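Local coordinates for maltose/maltodextrin-binding protein (Thermus thermophilus, PDB 2GH9) that binds maltotriose as a periplasmic solute-binding protein, probably delivering the sugar to a membrane transporter for uptake, at residues 295-307 with 312-325. Sequence-based numbering, arbitrary orientation.
Sequences NLVAFNQAGGRIP and AVKQLEKDPVVAGF. With GLC (alpha-D-glucopyranose), chain B.
The side chains of Asn300 and Leu316 approach from opposite directions, and Leu316 CD1 is the atom that touches. Asn300 CB lies 3.9 Å from this methyl. CG anti to the backbone N (chi1 173°) places the amide beside it, with Asn300 CG 3.8 Å from Leu316 CD1. Asn300 ND2 donates to Arg305 O at 3.0 Å with an N-H...O angle of 167°; the oxygen lies in the amide plane, although the donor stands above the carbonyl plane. Water 1 lies within hydrogen-bonding distance of Asn300 OD1 (2.8 Å) and Asp319 OD2 (3.1 Å). That carboxylate oxygen caps helix 320-326, receiving Val322 N on its anti lone pair and, weakly, Val321 N.

Beyond the amide, Ile306 CD1 sits 4.0 Å from both Val321 CG1 and Val322 CG2, while its CG2 touches Val313 CG2. Val297 CG1 meets Leu316 CD2 at 3.9 Å.

On the other face of this corner, Arg305 donates to glucose O2 and O3 and forms salt bridges with Glu13 and Glu113. Direct contact across the segments is thus mainly apolar: no direct hydrogen bond between them is clear, and a water lies between Asn300 and Asp319. Through its ND2 bond to Arg305 O, Asn300 probably helps to position the backbone of a sugar-binding arginine.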
ATOM      1  N   ASN A 295     -20.627  -2.372   4.291  1.00 30.54           N
ATOM      2  CA  ASN A 295     -19.921  -1.751   3.172  1.00 30.06           C
ATOM      3  C   ASN A 295     -18.441  -2.173   3.075  1.00 29.14           C
ATOM      4  O   ASN A 295     -17.926  -2.366   1.980  1.00 28.80           O
ATOM      5  CB  ASN A 295     -20.069  -0.234   3.189  1.00 29.65           C
ATOM      6  CG  ASN A 295     -21.067   0.253   2.169  1.00 30.56           C
ATOM      7  OD1 ASN A 295     -21.268  -0.382   1.131  1.00 34.80           O
ATOM      8  ND2 ASN A 295     -21.682   1.371   2.437  1.00 32.11           N
ATOM      9  N   LEU A 296     -17.780  -2.328   4.217  1.00 28.82           N
ATOM     10  CA  LEU A 296     -16.414  -2.838   4.225  1.00 28.31           C
ATOM     11  C   LEU A 296     -16.331  -4.244   3.616  1.00 28.05           C
ATOM     12  O   LEU A 296     -15.404  -4.522   2.840  1.00 26.98           O
ATOM     13  CB  LEU A 296     -15.845  -2.838   5.633  1.00 28.50           C
ATOM     14  CG  LEU A 296     -15.609  -1.470   6.271  1.00 28.72           C
ATOM     15  CD1 LEU A 296     -15.032  -1.672   7.640  1.00 29.51           C
ATOM     16  CD2 LEU A 296     -14.708  -0.557   5.435  1.00 27.60           C
ATOM     17  N   VAL A 297     -17.312  -5.098   3.943  1.00 26.99           N
ATOM     18  CA  VAL A 297     -17.400  -6.452   3.401  1.00 26.93           C
ATOM     19  C   VAL A 297     -17.649  -6.392   1.901  1.00 26.27           C
ATOM     20  O   VAL A 297     -16.969  -7.071   1.146  1.00 26.49           O
ATOM     21  CB  VAL A 297     -18.496  -7.351   4.102  1.00 27.07           C
ATOM     22  CG1 VAL A 297     -18.746  -8.627   3.299  1.00 27.70           C
ATOM     23  CG2 VAL A 297     -18.085  -7.741   5.501  1.00 28.19           C
ATOM     24  N   ALA A 298     -18.596  -5.556   1.479  1.00 25.47           N
ATOM     25  CA  ALA A 298     -18.898  -5.363   0.068  1.00 25.10           C
ATOM     26  C   ALA A 298     -17.660  -4.941  -0.718  1.00 24.18           C
ATOM     27  O   ALA A 298     -17.355  -5.500  -1.772  1.00 23.07           O
ATOM     28  CB  ALA A 298     -19.991  -4.320  -0.088  1.00 25.74           C
ATOM     29  N   PHE A 299     -16.925  -3.976  -0.182  1.00 23.10           N
ATOM     30  CA  PHE A 299     -15.710  -3.528  -0.845  1.00 23.21           C
ATOM     31  C   PHE A 299     -14.714  -4.685  -0.993  1.00 21.98           C
ATOM     32  O   PHE A 299     -14.114  -4.829  -2.034  1.00 22.93           O
ATOM     33  CB  PHE A 299     -15.099  -2.350  -0.075  1.00 22.54           C
ATOM     34  CG  PHE A 299     -14.009  -1.615  -0.820  1.00 23.09           C
ATOM     35  CD1 PHE A 299     -14.310  -0.826  -1.925  1.00 21.60           C
ATOM     36  CD2 PHE A 299     -12.687  -1.683  -0.396  1.00 21.87           C
ATOM     37  CE1 PHE A 299     -13.330  -0.120  -2.587  1.00 23.63           C
ATOM     38  CE2 PHE A 299     -11.671  -0.947  -1.072  1.00 22.73           C
ATOM     39  CZ  PHE A 299     -11.991  -0.168  -2.143  1.00 21.64           C
ATOM     40  N   ASN A 300     -14.543  -5.511   0.032  1.00 23.06           N
ATOM     41  CA  ASN A 300     -13.628  -6.653  -0.056  1.00 23.06           C
ATOM     42  C   ASN A 300     -14.071  -7.614  -1.136  1.00 23.70           C
ATOM     43  O   ASN A 300     -13.259  -8.138  -1.900  1.00 23.18           O
ATOM     44  CB  ASN A 300     -13.525  -7.382   1.285  1.00 23.42           C
ATOM     45  CG  ASN A 300     -12.704  -8.688   1.197  1.00 22.97           C
ATOM     46  OD1 ASN A 300     -13.258  -9.743   0.987  1.00 22.71           O
ATOM     47  ND2 ASN A 300     -11.382  -8.586   1.301  1.00 20.90           N
ATOM     48  N   GLN A 301     -15.377  -7.833  -1.212  1.00 23.74           N
ATOM     49  CA  GLN A 301     -15.920  -8.794  -2.162  1.00 24.46           C
ATOM     50  C   GLN A 301     -15.764  -8.300  -3.582  1.00 25.05           C
ATOM     51  O   GLN A 301     -15.399  -9.081  -4.456  1.00 25.81           O
ATOM     52  CB  GLN A 301     -17.366  -9.143  -1.803  1.00 25.11           C
ATOM     53  CG  GLN A 301     -17.453  -9.873  -0.454  1.00 24.90           C
ATOM     54  CD  GLN A 301     -16.624 -11.151  -0.426  1.00 28.55           C
ATOM     55  OE1 GLN A 301     -15.545 -11.208   0.199  1.00 30.77           O
ATOM     56  NE2 GLN A 301     -17.117 -12.192  -1.103  1.00 25.67           N
ATOM     57  N   ALA A 302     -15.938  -6.993  -3.786  1.00 25.25           N
ATOM     58  CA  ALA A 302     -15.743  -6.363  -5.098  1.00 24.78           C
ATOM     59  C   ALA A 302     -14.285  -6.383  -5.544  1.00 25.07           C
ATOM     60  O   ALA A 302     -13.975  -6.582  -6.745  1.00 24.73           O
ATOM     61  CB  ALA A 302     -16.216  -4.934  -5.043  1.00 25.64           C
ATOM     62  N   GLY A 303     -13.395  -6.171  -4.576  1.00 24.37           N
ATOM     63  CA  GLY A 303     -11.961  -6.074  -4.828  1.00 24.00           C
ATOM     64  C   GLY A 303     -11.168  -7.083  -4.027  1.00 23.70           C
ATOM     65  O   GLY A 303     -11.030  -8.252  -4.435  1.00 23.98           O
ATOM     66  N   GLY A 304     -10.625  -6.634  -2.903  1.00 22.81           N
ATOM     67  CA  GLY A 304      -9.916  -7.520  -1.998  1.00 22.44           C
ATOM     68  C   GLY A 304      -9.196  -6.960  -0.789  1.00 21.88           C
ATOM     69  O   GLY A 304      -8.583  -7.725  -0.032  1.00 22.05           O
ATOM     70  N   ARG A 305      -9.243  -5.652  -0.581  1.00 21.64           N
ATOM     71  CA  ARG A 305      -8.580  -5.054   0.586  1.00 21.80           C
ATOM     72  C   ARG A 305      -9.319  -5.482   1.859  1.00 22.28           C
ATOM     73  O   ARG A 305     -10.523  -5.722   1.837  1.00 23.11           O
ATOM     74  CB  ARG A 305      -8.528  -3.522   0.488  1.00 21.11           C
ATOM     75  CG  ARG A 305      -7.904  -3.019  -0.802  1.00 20.66           C
ATOM     76  CD  ARG A 305      -7.750  -1.563  -0.766  1.00 19.57           C
ATOM     77  NE  ARG A 305      -7.815  -0.953  -2.092  1.00 18.62           N
ATOM     78  CZ  ARG A 305      -6.994  -0.012  -2.526  1.00 16.86           C
ATOM     79  NH1 ARG A 305      -5.998   0.449  -1.764  1.00 19.91           N
ATOM     80  NH2 ARG A 305      -7.164   0.487  -3.731  1.00 18.02           N
ATOM     81  N   ILE A 306      -8.582  -5.620   2.941  1.00 22.18           N
ATOM     82  CA  ILE A 306      -9.095  -6.330   4.123  1.00 22.96           C
ATOM     83  C   ILE A 306      -9.738  -5.333   5.085  1.00 23.13           C
ATOM     84  O   ILE A 306      -9.104  -4.355   5.449  1.00 23.47           O
ATOM     85  CB  ILE A 306      -7.964  -7.112   4.827  1.00 23.29           C
ATOM     86  CG1 ILE A 306      -7.197  -7.991   3.811  1.00 22.86           C
ATOM     87  CG2 ILE A 306      -8.500  -7.968   6.025  1.00 21.70           C
ATOM     88  CD1 ILE A 306      -8.104  -8.811   2.863  1.00 22.33           C
ATOM     89  N   PRO A 307     -11.001  -5.563   5.497  1.00 23.55           N
ATOM     90  CA  PRO A 307     -11.595  -4.670   6.523  1.00 24.05           C
ATOM     91  C   PRO A 307     -10.750  -4.503   7.786  1.00 24.33           C
ATOM     92  O   PRO A 307     -10.119  -5.457   8.242  1.00 24.41           O
ATOM     93  CB  PRO A 307     -12.922  -5.360   6.862  1.00 24.03           C
ATOM     94  CG  PRO A 307     -13.286  -6.056   5.587  1.00 23.96           C
ATOM     95  CD  PRO A 307     -11.969  -6.571   5.039  1.00 23.47           C
ATOM     96  N   ALA A 312     -16.274  -7.239  10.954  1.00 35.92           N
ATOM     97  CA  ALA A 312     -16.315  -7.558   9.530  1.00 36.19           C
ATOM     98  C   ALA A 312     -15.248  -8.589   9.123  1.00 36.59           C
ATOM     99  O   ALA A 312     -15.513  -9.453   8.292  1.00 36.30           O
ATOM    100  CB  ALA A 312     -16.181  -6.273   8.699  1.00 36.08           C
ATOM    101  N   VAL A 313     -14.061  -8.517   9.723  1.00 37.01           N
ATOM    102  CA  VAL A 313     -12.985  -9.482   9.433  1.00 37.92           C
ATOM    103  C   VAL A 313     -13.348 -10.932   9.824  1.00 38.34           C
ATOM    104  O   VAL A 313     -13.131 -11.864   9.036  1.00 37.94           O
ATOM    105  CB  VAL A 313     -11.639  -9.084  10.125  1.00 37.82           C
ATOM    106  CG1 VAL A 313     -10.918 -10.294  10.673  1.00 38.42           C
ATOM    107  CG2 VAL A 313     -10.748  -8.345   9.159  1.00 38.47           C
ATOM    108  N   LYS A 314     -13.874 -11.110  11.036  1.00 38.84           N
ATOM    109  CA  LYS A 314     -14.305 -12.430  11.509  1.00 38.98           C
ATOM    110  C   LYS A 314     -15.379 -12.989  10.585  1.00 38.68           C
ATOM    111  O   LYS A 314     -15.407 -14.182  10.306  1.00 38.37           O
ATOM    112  CB  LYS A 314     -14.850 -12.345  12.940  1.00 39.55           C
ATOM    113  CG  LYS A 314     -15.126 -13.694  13.584  1.00 39.69           C
ATOM    114  CD  LYS A 314     -15.934 -13.522  14.857  1.00 40.45           C
ATOM    115  CE  LYS A 314     -15.875 -14.756  15.760  1.00 42.67           C
ATOM    116  NZ  LYS A 314     -16.375 -14.473  17.155  1.00 42.27           N
ATOM    117  N   GLN A 315     -16.246 -12.109  10.101  1.00 38.77           N
ATOM    118  CA  GLN A 315     -17.294 -12.496   9.171  1.00 38.77           C
ATOM    119  C   GLN A 315     -16.710 -13.119   7.885  1.00 38.74           C
ATOM    120  O   GLN A 315     -17.246 -14.109   7.362  1.00 38.31           O
ATOM    121  CB  GLN A 315     -18.182 -11.290   8.872  1.00 38.81           C
ATOM    122  CG  GLN A 315     -19.330 -11.573   7.913  1.00 39.07           C
ATOM    123  CD  GLN A 315     -20.193 -10.349   7.669  1.00 39.73           C
ATOM    124  OE1 GLN A 315     -20.289  -9.441   8.518  1.00 40.75           O
ATOM    125  NE2 GLN A 315     -20.827 -10.312   6.501  1.00 39.14           N
ATOM    126  N   LEU A 316     -15.584 -12.579   7.414  1.00 38.23           N
ATOM    127  CA  LEU A 316     -14.923 -13.101   6.222  1.00 38.60           C
ATOM    128  C   LEU A 316     -13.752 -14.045   6.531  1.00 38.71           C
ATOM    129  O   LEU A 316     -12.881 -14.258   5.692  1.00 38.69           O
ATOM    130  CB  LEU A 316     -14.425 -11.928   5.363  1.00 38.36           C
ATOM    131  CG  LEU A 316     -15.467 -10.978   4.781  1.00 37.08           C
ATOM    132  CD1 LEU A 316     -14.782  -9.795   4.126  1.00 36.66           C
ATOM    133  CD2 LEU A 316     -16.367 -11.722   3.776  1.00 37.17           C
ATOM    134  N   GLU A 317     -13.732 -14.615   7.727  1.00 39.52           N
ATOM    135  CA  GLU A 317     -12.601 -15.424   8.172  1.00 39.64           C
ATOM    136  C   GLU A 317     -12.228 -16.508   7.160  1.00 39.53           C
ATOM    137  O   GLU A 317     -11.042 -16.815   6.988  1.00 39.83           O
ATOM    138  CB  GLU A 317     -12.895 -16.056   9.537  1.00 40.05           C
ATOM    139  CG  GLU A 317     -11.679 -16.742  10.157  1.00 40.99           C
ATOM    140  CD  GLU A 317     -11.953 -17.384  11.496  1.00 42.62           C
ATOM    141  OE1 GLU A 317     -13.117 -17.362  11.952  1.00 47.06           O
ATOM    142  OE2 GLU A 317     -10.990 -17.931  12.089  1.00 48.24           O
ATOM    143  N   LYS A 318     -13.240 -17.063   6.493  1.00 38.74           N
ATOM    144  CA  LYS A 318     -13.071 -18.158   5.540  1.00 38.17           C
ATOM    145  C   LYS A 318     -12.969 -17.712   4.085  1.00 37.15           C
ATOM    146  O   LYS A 318     -12.717 -18.544   3.217  1.00 37.10           O
ATOM    147  CB  LYS A 318     -14.222 -19.172   5.671  1.00 38.92           C
ATOM    148  CG  LYS A 318     -14.229 -19.928   6.968  1.00 40.26           C
ATOM    149  CD  LYS A 318     -15.260 -21.054   6.926  1.00 40.62           C
ATOM    150  CE  LYS A 318     -15.209 -21.905   8.188  1.00 41.81           C
ATOM    151  NZ  LYS A 318     -15.881 -23.242   7.997  1.00 43.56           N
ATOM    152  N   ASP A 319     -13.179 -16.423   3.806  1.00 35.08           N
ATOM    153  CA  ASP A 319     -12.925 -15.902   2.469  1.00 33.89           C
ATOM    154  C   ASP A 319     -11.444 -16.145   2.129  1.00 32.33           C
ATOM    155  O   ASP A 319     -10.570 -15.949   2.969  1.00 31.23           O
ATOM    156  CB  ASP A 319     -13.298 -14.417   2.340  1.00 32.95           C
ATOM    157  CG  ASP A 319     -13.022 -13.871   0.950  1.00 33.65           C
ATOM    158  OD1 ASP A 319     -13.917 -13.902   0.083  1.00 30.69           O
ATOM    159  OD2 ASP A 319     -11.878 -13.445   0.702  1.00 29.99           O
ATOM    160  N   PRO A 320     -11.180 -16.627   0.915  1.00 31.55           N
ATOM    161  CA  PRO A 320      -9.826 -16.967   0.475  1.00 31.35           C
ATOM    162  C   PRO A 320      -8.812 -15.807   0.512  1.00 30.34           C
ATOM    163  O   PRO A 320      -7.647 -16.018   0.863  1.00 31.07           O
ATOM    164  CB  PRO A 320     -10.050 -17.416  -0.963  1.00 31.09           C
ATOM    165  CG  PRO A 320     -11.432 -17.849  -1.011  1.00 32.51           C
ATOM    166  CD  PRO A 320     -12.169 -16.934  -0.128  1.00 31.74           C
ATOM    167  N   VAL A 321      -9.267 -14.617   0.124  1.00 29.21           N
ATOM    168  CA  VAL A 321      -8.444 -13.403   0.134  1.00 28.28           C
ATOM    169  C   VAL A 321      -8.132 -13.005   1.568  1.00 27.81           C
ATOM    170  O   VAL A 321      -6.990 -12.679   1.890  1.00 27.22           O
ATOM    171  CB  VAL A 321      -9.132 -12.225  -0.630  1.00 27.43           C
ATOM    172  CG1 VAL A 321      -8.314 -10.929  -0.514  1.00 25.99           C
ATOM    173  CG2 VAL A 321      -9.334 -12.564  -2.077  1.00 26.24           C
ATOM    174  N   VAL A 322      -9.136 -13.053   2.444  1.00 27.55           N
ATOM    175  CA  VAL A 322      -8.927 -12.676   3.839  1.00 27.39           C
ATOM    176  C   VAL A 322      -8.015 -13.696   4.535  1.00 26.92           C
ATOM    177  O   VAL A 322      -7.063 -13.303   5.191  1.00 26.86           O
ATOM    178  CB  VAL A 322     -10.273 -12.474   4.597  1.00 27.06           C
ATOM    179  CG1 VAL A 322     -10.044 -12.190   6.091  1.00 26.38           C
ATOM    180  CG2 VAL A 322     -11.042 -11.349   3.962  1.00 26.29           C
ATOM    181  N   ALA A 323      -8.286 -14.985   4.360  1.00 27.54           N
ATOM    182  CA  ALA A 323      -7.424 -16.057   4.911  1.00 27.80           C
ATOM    183  C   ALA A 323      -5.983 -15.956   4.391  1.00 28.09           C
ATOM    184  O   ALA A 323      -5.024 -16.113   5.163  1.00 29.42           O
ATOM    185  CB  ALA A 323      -7.999 -17.440   4.581  1.00 28.44           C
ATOM    186  N   GLY A 324      -5.832 -15.679   3.096  1.00 27.96           N
ATOM    187  CA  GLY A 324      -4.513 -15.501   2.494  1.00 27.47           C
ATOM    188  C   GLY A 324      -3.732 -14.348   3.118  1.00 27.50           C
ATOM    189  O   GLY A 324      -2.588 -14.507   3.549  1.00 26.40           O
ATOM    190  N   PHE A 325      -4.340 -13.181   3.186  1.00 26.79           N
ATOM    191  CA  PHE A 325      -3.648 -12.038   3.790  1.00 26.94           C
ATOM    192  C   PHE A 325      -3.467 -12.093   5.309  1.00 27.25           C
ATOM    193  O   PHE A 325      -2.537 -11.450   5.841  1.00 27.63           O
ATOM    194  CB  PHE A 325      -4.270 -10.715   3.334  1.00 26.11           C
ATOM    195  CG  PHE A 325      -3.865 -10.325   1.948  1.00 25.07           C
ATOM    196  CD1 PHE A 325      -2.626  -9.730   1.719  1.00 24.91           C
ATOM    197  CD2 PHE A 325      -4.682 -10.586   0.875  1.00 24.29           C
ATOM    198  CE1 PHE A 325      -2.233  -9.397   0.446  1.00 24.06           C
ATOM    199  CE2 PHE A 325      -4.290 -10.247  -0.406  1.00 24.18           C
ATOM    200  CZ  PHE A 325      -3.051  -9.660  -0.611  1.00 24.01           C
TER
HETATM  201  C1  GLC B   1      -3.831   2.209  -7.309  1.00 20.95           C
HETATM  202  C2  GLC B   1      -4.330   1.532  -6.034  1.00 18.57           C
HETATM  203  C3  GLC B   1      -3.397   1.861  -4.884  1.00 16.80           C
HETATM  204  C4  GLC B   1      -1.969   1.420  -5.242  1.00 16.49           C
HETATM  205  C5  GLC B   1      -1.486   2.099  -6.534  1.00 18.76           C
HETATM  206  C6  GLC B   1      -0.130   1.530  -6.996  1.00 19.24           C
HETATM  207  O1  GLC B   1      -4.004   3.617  -7.166  1.00 25.38           O
HETATM  208  O2  GLC B   1      -5.690   1.923  -5.744  1.00 17.50           O
HETATM  209  O3  GLC B   1      -3.827   1.248  -3.657  1.00 17.32           O
HETATM  210  O4  GLC B   1      -1.086   1.879  -4.234  1.00 17.46           O
HETATM  211  O5  GLC B   1      -2.454   1.898  -7.561  1.00 19.78           O
HETATM  212  O6  GLC B   1       0.300   2.119  -8.238  1.00 20.67           O
HETATM  213  O   HOH W   1     -12.180 -11.045  -1.212  1.00 32.26           O